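Alanyl-tRNA synthetase (Aquifex aeolicus, PDB 3G98) attaches alanine to its cognate tRNA at the expense of ATP, and is represented here by the C-Ala domain, which probably brings editing and aminoacylation together on one tRNA. Local coordinates at residues G7-H12 with K58-K63; F52-S57 with R71-V76; F41-S44 with K49-F52. All coordinates share one frame; numbering follows the deposited sequence.

Contact 1 of 3, residues G7-H12 with K58-K63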
loop_
_atom_site.group_PDB
_atom_site.type_symbol
_atom_site.label_atom_id
_atom_site.label_comp_id
_atom_site.label_asym_id
_atom_site.label_seq_id
_atom_site.Cartn_x
_atom_site.Cartn_y
_atom_site.Cartn_z
ATOM N N GLY A 7 3.926 -0.754 15.269
ATOM C CA GLY A 7 3.568 -1.952 16.003
ATOM C C GLY A 7 4.630 -2.999 15.741
ATOM O O GLY A 7 5.820 -2.718 15.832
ATOM N N ASP A 8 4.198 -4.202 15.381
ATOM C CA ASP A 8 5.123 -5.298 15.148
ATOM C C ASP A 8 5.491 -5.412 13.669
ATOM O O ASP A 8 5.967 -6.455 13.228
ATOM C CB ASP A 8 4.504 -6.613 15.637
ATOM C CG ASP A 8 5.544 -7.671 15.947
ATOM O OD1 ASP A 8 6.508 -7.363 16.682
ATOM O OD2 ASP A 8 5.390 -8.814 15.468
ATOM N N PHE A 9 5.268 -4.342 12.905
ATOM C CA PHE A 9 5.515 -4.368 11.459
ATOM C C PHE A 9 6.532 -3.313 11.026
ATOM O O PHE A 9 6.783 -2.353 11.751
ATOM C CB PHE A 9 4.197 -4.160 10.700
ATOM C CG PHE A 9 3.048 -4.952 11.258
ATOM C CD1 PHE A 9 2.042 -4.325 11.985
ATOM C CD2 PHE A 9 2.982 -6.324 11.081
ATOM C CE1 PHE A 9 0.985 -5.053 12.510
ATOM C CE2 PHE A 9 1.925 -7.060 11.604
ATOM C CZ PHE A 9 0.928 -6.424 12.317
ATOM N N THR A 10 7.124 -3.508 9.846
ATOM C CA THR A 10 7.950 -2.477 9.213
ATOM C C THR A 10 7.230 -1.958 7.966
ATOM O O THR A 10 7.012 -2.701 6.998
ATOM C CB THR A 10 9.357 -2.995 8.822
ATOM O OG1 THR A 10 10.069 -3.408 9.995
ATOM C CG2 THR A 10 10.162 -1.904 8.120
ATOM N N LEU A 11 6.851 -0.685 8.001
ATOM C CA LEU A 11 6.123 -0.070 6.894
ATOM C C LEU A 11 7.059 0.639 5.922
ATOM O O LEU A 11 7.864 1.475 6.324
ATOM C CB LEU A 11 5.068 0.912 7.415
ATOM C CG LEU A 11 4.280 1.668 6.337
ATOM C CD1 LEU A 11 3.463 0.712 5.485
ATOM C CD2 LEU A 11 3.375 2.728 6.971
ATOM N N HIS A 12 6.959 0.271 4.646
ATOM C CA HIS A 12 7.673 0.951 3.568
ATOM C C HIS A 12 6.642 1.657 2.693
ATOM O O HIS A 12 5.695 1.033 2.188
ATOM C CB HIS A 12 8.473 -0.047 2.720
ATOM C CG HIS A 12 9.395 -0.912 3.518
ATOM N ND1 HIS A 12 10.672 -0.520 3.862
ATOM C CD2 HIS A 12 9.223 -2.145 4.054
ATOM C CE1 HIS A 12 11.247 -1.474 4.575
ATOM N NE2 HIS A 12 10.389 -2.471 4.705
ATOM N N LYS A 58 4.373 -12.642 3.326
ATOM C CA LYS A 58 3.366 -13.702 3.344
ATOM C C LYS A 58 3.060 -14.192 4.761
ATOM O O LYS A 58 1.921 -14.575 5.062
ATOM C CB LYS A 58 3.745 -14.861 2.418
ATOM C CG LYS A 58 2.694 -15.962 2.393
ATOM C CD LYS A 58 2.347 -16.396 0.976
ATOM C CE LYS A 58 1.081 -17.259 0.986
ATOM N NZ LYS A 58 0.451 -17.321 -0.366
ATOM N N GLU A 59 4.065 -14.146 5.634
ATOM C CA GLU A 59 3.919 -14.626 7.009
ATOM C C GLU A 59 2.893 -13.839 7.830
ATOM O O GLU A 59 2.355 -14.357 8.800
ATOM C CB GLU A 59 5.267 -14.624 7.733
ATOM C CG GLU A 59 6.263 -15.650 7.203
ATOM C CD GLU A 59 7.048 -15.154 5.997
ATOM O OE1 GLU A 59 6.802 -14.015 5.535
ATOM O OE2 GLU A 59 7.922 -15.908 5.514
ATOM N N ILE A 60 2.618 -12.595 7.442
ATOM C CA ILE A 60 1.716 -11.740 8.220
ATOM C C ILE A 60 0.390 -11.438 7.509
ATOM O O ILE A 60 -0.337 -10.522 7.893
ATOM C CB ILE A 60 2.401 -10.417 8.636
ATOM C CG1 ILE A 60 2.744 -9.573 7.404
ATOM C CG2 ILE A 60 3.645 -10.701 9.460
ATOM C CD1 ILE A 60 3.182 -8.156 7.733
ATOM N N SER A 61 0.083 -12.229 6.483
ATOM C CA SER A 61 -1.159 -12.117 5.702
ATOM C C SER A 61 -2.450 -12.136 6.526
ATOM O O SER A 61 -3.415 -11.449 6.185
ATOM C CB SER A 61 -1.228 -13.247 4.660
ATOM O OG SER A 61 -0.235 -13.091 3.660
ATOM N N ASP A 62 -2.486 -12.938 7.588
ATOM C CA ASP A 62 -3.669 -12.973 8.448
ATOM C C ASP A 62 -3.725 -11.737 9.329
ATOM O O ASP A 62 -4.802 -11.219 9.619
ATOM C CB ASP A 62 -3.704 -14.241 9.315
ATOM C CG ASP A 62 -4.282 -15.437 8.581
ATOM O OD1 ASP A 62 -4.813 -15.253 7.465
ATOM O OD2 ASP A 62 -4.211 -16.563 9.122
ATOM N N LYS A 63 -2.553 -11.272 9.751
ATOM C CA LYS A 63 -2.447 -10.107 10.616
ATOM C C LYS A 63 -2.795 -8.829 9.874
ATOM O O LYS A 63 -3.559 -8.003 10.378
ATOM C CB LYS A 63 -1.043 -10.006 11.209
ATOM C CG LYS A 63 -0.736 -11.124 12.190
ATOM C CD LYS A 63 0.708 -11.098 12.655
ATOM C CE LYS A 63 1.004 -12.327 13.507
ATOM N NZ LYS A 63 2.408 -12.376 13.993
#

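Contact 2 of 3, residues F52-S57 with R71-V76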
loop_
_atom_site.group_PDB
_atom_site.type_symbol
_atom_site.label_atom_id
_atom_site.label_comp_id
_atom_site.label_asym_id
_atom_site.label_seq_id
_atom_site.Cartn_x
_atom_site.Cartn_y
_atom_site.Cartn_z
ATOM N N PHE A 52 -2.347 2.465 -6.708
ATOM C CA PHE A 52 -1.702 2.114 -5.456
ATOM C C PHE A 52 -1.717 0.607 -5.183
ATOM O O PHE A 52 -2.595 -0.121 -5.655
ATOM C CB PHE A 52 -2.328 2.893 -4.289
ATOM C CG PHE A 52 -3.821 2.831 -4.254
ATOM C CD1 PHE A 52 -4.586 3.726 -5.003
ATOM C CD2 PHE A 52 -4.469 1.863 -3.497
ATOM C CE1 PHE A 52 -5.963 3.673 -4.990
ATOM C CE2 PHE A 52 -5.858 1.792 -3.482
ATOM C CZ PHE A 52 -6.608 2.701 -4.232
ATOM N N VAL A 53 -0.735 0.159 -4.413
ATOM C CA VAL A 53 -0.558 -1.255 -4.124
ATOM C C VAL A 53 -0.232 -1.440 -2.645
ATOM O O VAL A 53 0.492 -0.639 -2.049
ATOM C CB VAL A 53 0.615 -1.840 -4.933
ATOM C CG1 VAL A 53 0.923 -3.281 -4.485
ATOM C CG2 VAL A 53 0.337 -1.767 -6.451
ATOM N N ILE A 54 -0.766 -2.504 -2.071
ATOM C CA ILE A 54 -0.382 -2.949 -0.736
ATOM C C ILE A 54 0.157 -4.360 -0.881
ATOM O O ILE A 54 -0.524 -5.239 -1.414
ATOM C CB ILE A 54 -1.584 -2.973 0.236
ATOM C CG1 ILE A 54 -2.182 -1.576 0.412
ATOM C CG2 ILE A 54 -1.155 -3.541 1.600
ATOM C CD1 ILE A 54 -1.512 -0.759 1.469
ATOM N N GLY A 55 1.397 -4.559 -0.447
ATOM C CA GLY A 55 1.987 -5.896 -0.405
ATOM C C GLY A 55 2.466 -6.163 1.003
ATOM O O GLY A 55 3.017 -5.273 1.649
ATOM N N VAL A 56 2.242 -7.377 1.499
ATOM C CA VAL A 56 2.704 -7.724 2.839
ATOM C C VAL A 56 3.539 -9.002 2.794
ATOM O O VAL A 56 3.389 -9.816 1.881
ATOM C CB VAL A 56 1.533 -7.860 3.875
ATOM C CG1 VAL A 56 0.673 -6.596 3.907
ATOM C CG2 VAL A 56 0.678 -9.067 3.585
ATOM N N SER A 57 4.439 -9.160 3.755
ATOM C CA SER A 57 5.176 -10.411 3.880
ATOM C C SER A 57 4.169 -11.538 4.033
ATOM O O SER A 57 3.211 -11.418 4.800
ATOM C CB SER A 57 6.082 -10.370 5.103
ATOM O OG SER A 57 7.093 -9.401 4.955
ATOM N N ARG A 71 -8.876 -1.580 0.413
ATOM C CA ARG A 71 -10.145 -0.878 0.308
ATOM C C ARG A 71 -10.233 0.317 1.251
ATOM O O ARG A 71 -10.878 1.325 0.928
ATOM C CB ARG A 71 -11.305 -1.840 0.568
ATOM C CG ARG A 71 -11.505 -2.855 -0.552
ATOM C CD ARG A 71 -12.491 -3.924 -0.127
ATOM N NE ARG A 71 -12.951 -4.701 -1.272
ATOM C CZ ARG A 71 -12.343 -5.786 -1.736
ATOM N NH1 ARG A 71 -12.842 -6.430 -2.786
ATOM N NH2 ARG A 71 -11.238 -6.229 -1.147
ATOM N N GLU A 72 -9.587 0.208 2.410
ATOM C CA GLU A 72 -9.555 1.310 3.382
ATOM C C GLU A 72 -8.733 2.509 2.893
ATOM O O GLU A 72 -9.208 3.648 2.932
ATOM C CB GLU A 72 -9.074 0.818 4.751
ATOM C CG GLU A 72 -10.035 -0.209 5.365
ATOM C CD GLU A 72 -9.520 -0.855 6.640
ATOM O OE1 GLU A 72 -8.613 -1.711 6.555
ATOM O OE2 GLU A 72 -10.043 -0.523 7.727
ATOM N N VAL A 73 -7.505 2.263 2.437
ATOM C CA VAL A 73 -6.722 3.344 1.836
ATOM C C VAL A 73 -7.338 3.794 0.511
ATOM O O VAL A 73 -7.298 4.983 0.160
ATOM C CB VAL A 73 -5.217 2.986 1.662
ATOM C CG1 VAL A 73 -4.603 2.603 3.009
ATOM C CG2 VAL A 73 -5.011 1.875 0.631
ATOM N N GLY A 74 -7.924 2.846 -0.219
ATOM C CA GLY A 74 -8.618 3.164 -1.462
ATOM C C GLY A 74 -9.716 4.198 -1.274
ATOM O O GLY A 74 -9.860 5.123 -2.078
ATOM N N LYS A 75 -10.495 4.049 -0.209
ATOM C CA LYS A 75 -11.551 5.017 0.089
ATOM C C LYS A 75 -10.999 6.439 0.220
ATOM O O LYS A 75 -11.555 7.384 -0.344
ATOM C CB LYS A 75 -12.304 4.622 1.363
ATOM C CG LYS A 75 -13.295 5.665 1.836
ATOM C CD LYS A 75 -14.137 5.119 2.972
ATOM C CE LYS A 75 -15.264 6.070 3.333
ATOM N NZ LYS A 75 -16.143 5.447 4.352
ATOM N N VAL A 76 -9.906 6.581 0.964
ATOM C CA VAL A 76 -9.242 7.877 1.148
ATOM C C VAL A 76 -8.760 8.472 -0.181
ATOM O O VAL A 76 -8.845 9.684 -0.409
ATOM C CB VAL A 76 -8.070 7.755 2.150
ATOM C CG1 VAL A 76 -7.271 9.036 2.215
ATOM C CG2 VAL A 76 -8.604 7.376 3.535
#

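Contact 3 of 3, residues F41-S44 with K49-F52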
loop_
_atom_site.group_PDB
_atom_site.type_symbol
_atom_site.label_atom_id
_atom_site.label_comp_id
_atom_site.label_asym_id
_atom_site.label_seq_id
_atom_site.Cartn_x
_atom_site.Cartn_y
_atom_site.Cartn_z
ATOM N N PHE A 41 3.290 0.022 1.124
ATOM C CA PHE A 41 2.198 0.804 0.555
ATOM C C PHE A 41 2.792 1.830 -0.382
ATOM O O PHE A 41 3.313 2.856 0.049
ATOM C CB PHE A 41 1.374 1.457 1.676
ATOM C CG PHE A 41 0.284 2.390 1.198
ATOM C CD1 PHE A 41 -0.506 2.080 0.091
ATOM C CD2 PHE A 41 0.030 3.572 1.886
ATOM C CE1 PHE A 41 -1.523 2.946 -0.327
ATOM C CE2 PHE A 41 -0.985 4.427 1.482
ATOM C CZ PHE A 41 -1.756 4.114 0.366
ATOM N N ILE A 42 2.751 1.540 -1.674
ATOM C CA ILE A 42 3.335 2.473 -2.627
ATOM C C ILE A 42 2.303 2.872 -3.659
ATOM O O ILE A 42 1.330 2.154 -3.905
ATOM C CB ILE A 42 4.616 1.935 -3.308
ATOM C CG1 ILE A 42 4.326 0.640 -4.072
ATOM C CG2 ILE A 42 5.731 1.749 -2.274
ATOM C CD1 ILE A 42 5.538 0.085 -4.827
ATOM N N ALA A 43 2.519 4.031 -4.251
ATOM C CA ALA A 43 1.547 4.587 -5.166
ATOM C C ALA A 43 2.272 5.269 -6.312
ATOM O O ALA A 43 3.461 5.603 -6.205
ATOM C CB ALA A 43 0.660 5.571 -4.440
ATOM N N SER A 44 1.546 5.469 -7.409
ATOM C CA SER A 44 2.079 6.190 -8.557
ATOM C C SER A 44 1.069 7.228 -8.989
ATOM O O SER A 44 -0.091 6.902 -9.264
ATOM C CB SER A 44 2.342 5.243 -9.714
ATOM O OG SER A 44 2.735 5.964 -10.875
ATOM N N LYS A 49 -4.692 11.230 -11.505
ATOM C CA LYS A 49 -5.048 9.876 -11.098
ATOM C C LYS A 49 -3.957 9.285 -10.215
ATOM O O LYS A 49 -2.797 9.710 -10.271
ATOM C CB LYS A 49 -5.272 8.986 -12.323
ATOM C CG LYS A 49 -6.385 9.476 -13.242
ATOM C CD LYS A 49 -7.677 9.708 -12.464
ATOM C CE LYS A 49 -8.757 10.327 -13.346
ATOM N NZ LYS A 49 -9.057 9.469 -14.520
ATOM N N ILE A 50 -4.328 8.301 -9.402
ATOM C CA ILE A 50 -3.342 7.606 -8.594
ATOM C C ILE A 50 -3.621 6.092 -8.553
ATOM O O ILE A 50 -4.754 5.647 -8.355
ATOM C CB ILE A 50 -3.248 8.220 -7.166
ATOM C CG1 ILE A 50 -2.194 7.509 -6.320
ATOM C CG2 ILE A 50 -4.617 8.185 -6.457
ATOM C CD1 ILE A 50 -1.789 8.317 -5.090
ATOM N N ASN A 51 -2.577 5.312 -8.785
ATOM C CA ASN A 51 -2.656 3.863 -8.676
ATOM C C ASN A 51 -1.865 3.463 -7.441
ATOM O O ASN A 51 -0.833 4.057 -7.157
ATOM C CB ASN A 51 -2.075 3.207 -9.937
ATOM C CG ASN A 51 -2.215 1.692 -9.932
ATOM O OD1 ASN A 51 -1.453 0.990 -9.274
ATOM N ND2 ASN A 51 -3.188 1.183 -10.688
ATOM N N PHE A 52 -2.347 2.465 -6.708
ATOM C CA PHE A 52 -1.702 2.114 -5.456
ATOM C C PHE A 52 -1.717 0.607 -5.183
ATOM O O PHE A 52 -2.595 -0.121 -5.655
ATOM C CB PHE A 52 -2.328 2.893 -4.289
ATOM C CG PHE A 52 -3.821 2.831 -4.254
ATOM C CD1 PHE A 52 -4.586 3.726 -5.003
ATOM C CD2 PHE A 52 -4.469 1.863 -3.497
ATOM C CE1 PHE A 52 -5.963 3.673 -4.990
ATOM C CE2 PHE A 52 -5.858 1.792 -3.482
ATOM C CZ PHE A 52 -6.608 2.701 -4.232
#

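Contact 1 of 3, residues G7-H12 with K58-K63
Next to Ile60, the residue that meets Phe9 across this contact, the carbonyl oxygen of Lys58 is gripped twice by Ser61. The hydroxyl Ser61 OG donates to Lys58 O at 3.0 Å, and Ser61 N adds a weak bond to the same oxygen. The hydroxyl sits to the side of the carbonyl, with a C=O...donor angle of 113°, and lies 31° out of its plane. This local closure ties off the turn that follows strand 49-56 and leads to helix 66-76 in the alpha and beta fold of the C-Ala domain.

The turn then faces the start of strand 9-17, and the link between them is apolar. Phe9 CD2 lies 3.8 Å from Ile60 CD1, the methyl reaching the ring obliquely. Ile60 gets it there by an extended chain: CG1 is tucked into the cleft flanked by N and C of its own backbone, and the second torsion is nearly straight (169°), which carries CD1 out toward strand 9-17. Further round the ring, Lys63 comes in with the root of its side chain, Lys63 CB standing 4.2 Å from Phe9 CE2.

Strand 38-46 lies between strands 9-17 and 49-56 in the sheet, and both Phe9 and Ile60 also touch Val39 of that strand. Leu109 of helix 98-110 touches Phe9 as well, which places the ring where the last helix, the sheet and the turn come together. At the exposed side, Asp8 and Lys63 carry opposite charges that do not meet: Lys63 runs fully extended past the aromatic ring and brings its NZ to 4.9 Å from Asp8 OD2.

Contact 2 of 3, residues F52-S57 with R71-V76
The Phe52 ring passes alongside Val73, the two side chains pointing opposite ways, and ends against the helix backbone at Gly74. Its far end does the touching: Phe52 CZ is 3.5 Å from Gly74 CA, and the neighbouring Phe52 CE2 is 4.0 Å from Gly74 N. Gly74 has no side chain to hold the ring off, and the approach to its CA is correspondingly tight. The ring reaches it because a first torsion of 50° leaves Phe52 CG close to both backbone neighbours of its CA, N and C alike, projecting from the sheet toward the helix.

Val73 works the other way. One of its branches, CG2, turns toward the strand and lies 4.2 Å from Phe52 CD2, meeting the ring obliquely. The same methyl also approaches the next inward-facing residue of the strand, with Val73 CG2 at 4.5 Å from Ile54 CD1, a looser touch.

This is a helix laid on the strand that precedes it in the chain: strand 49-56 runs out, the loop turns back, and helix 66-76 returns along the face of the sheet, a beta-alpha unit of this alpha and beta fold. The two short segments are close to antiparallel, at 158°, with their axes 9.6 Å apart. Strand alternation decides who takes part, as Phe52 and Ile54 point at the helix while Val53 between them points away.

Every residue that touches here is buried, and no hydrogen bond crosses the interface. Phe41 of the adjoining strand packs on Phe52, Ile54 and Val73 alike. Ile54 also meets Leu105 of helix 98-110, while Phe52 also rests on Ile70, on the same helix as Val73.

Contact 3 of 3, residues F41-S44 with K49-F52
Two backbone hydrogen bonds close the pair Ser44 and Asn51: Ser44 N donates to Asn51 O at 2.8 Å and Asn51 N returns the bond to Ser44 O at 3.0 Å. Both are nearly straight at the hydrogen, 161° and 167°. They make this a hydrogen-bonded pair of the antiparallel beta hairpin formed by strands 38-46 and 49-56. Asn51 O takes a further, weaker approach from a carbon, with Ala43 CA only 3.1 Å away in a CA-H...O contact.

Ala43 and Phe52 form the adjoining non-hydrogen-bonded pair, where the backbones come close, CA to CA 4.1 Å. Their side chains leave the same face of the sheet, and Ala43 CB has two apolar neighbours on the other strand. Phe52 CB lies directly across, while Ile50 comes in diagonally, its CD1 3.7 Å from Ala43 CB. Ile50 CG1 is anti to the backbone N (chi1 -179°), which swings the methyl toward the partner strand. Phe41 extends this patch, with Phe41 CE1 4.0 Å from Phe52 CB, which meets the Phe41 ring obliquely.

The opposite face carries Ser44, whose hydroxyl is hydrogen-bonded to Val19 O, and Ile42, which packs on Leu24 and Ala28 of helix 21-31. On the Ala43 face, which helix 66-76 also covers, Phe41 meets Ala101, Val102 and the ring of Phe98, all on helix 98-110. The hairpin therefore lies between helix 21-31 on one side and those two helices on the other, with strand 9-17 beside strand 38-46 and strand 87-92 beside strand 49-56.

Contacts 2 and 3 are close neighbours, their centres about 9 Å apart, and share Phe52, whose backbone pairs in the hairpin while its ring meets the helix. Phe41 of contact 3 reaches directly into contact 2, its CE1 3.8 Å from Val73 CG2. Contact 1 lies on the opposite side of the chain's centre from contact 3, its centre about 13 Å from that of contact 2 and about 20 Å from that of contact 3. Continuous sheet bonding still connects it, through a probable hydrogen bond of 2.8 Å from Phe41 N to His12 O. Its turn also packs back on strand 49-56, with Ser61 OG 4.1 Å from Val56 CG2.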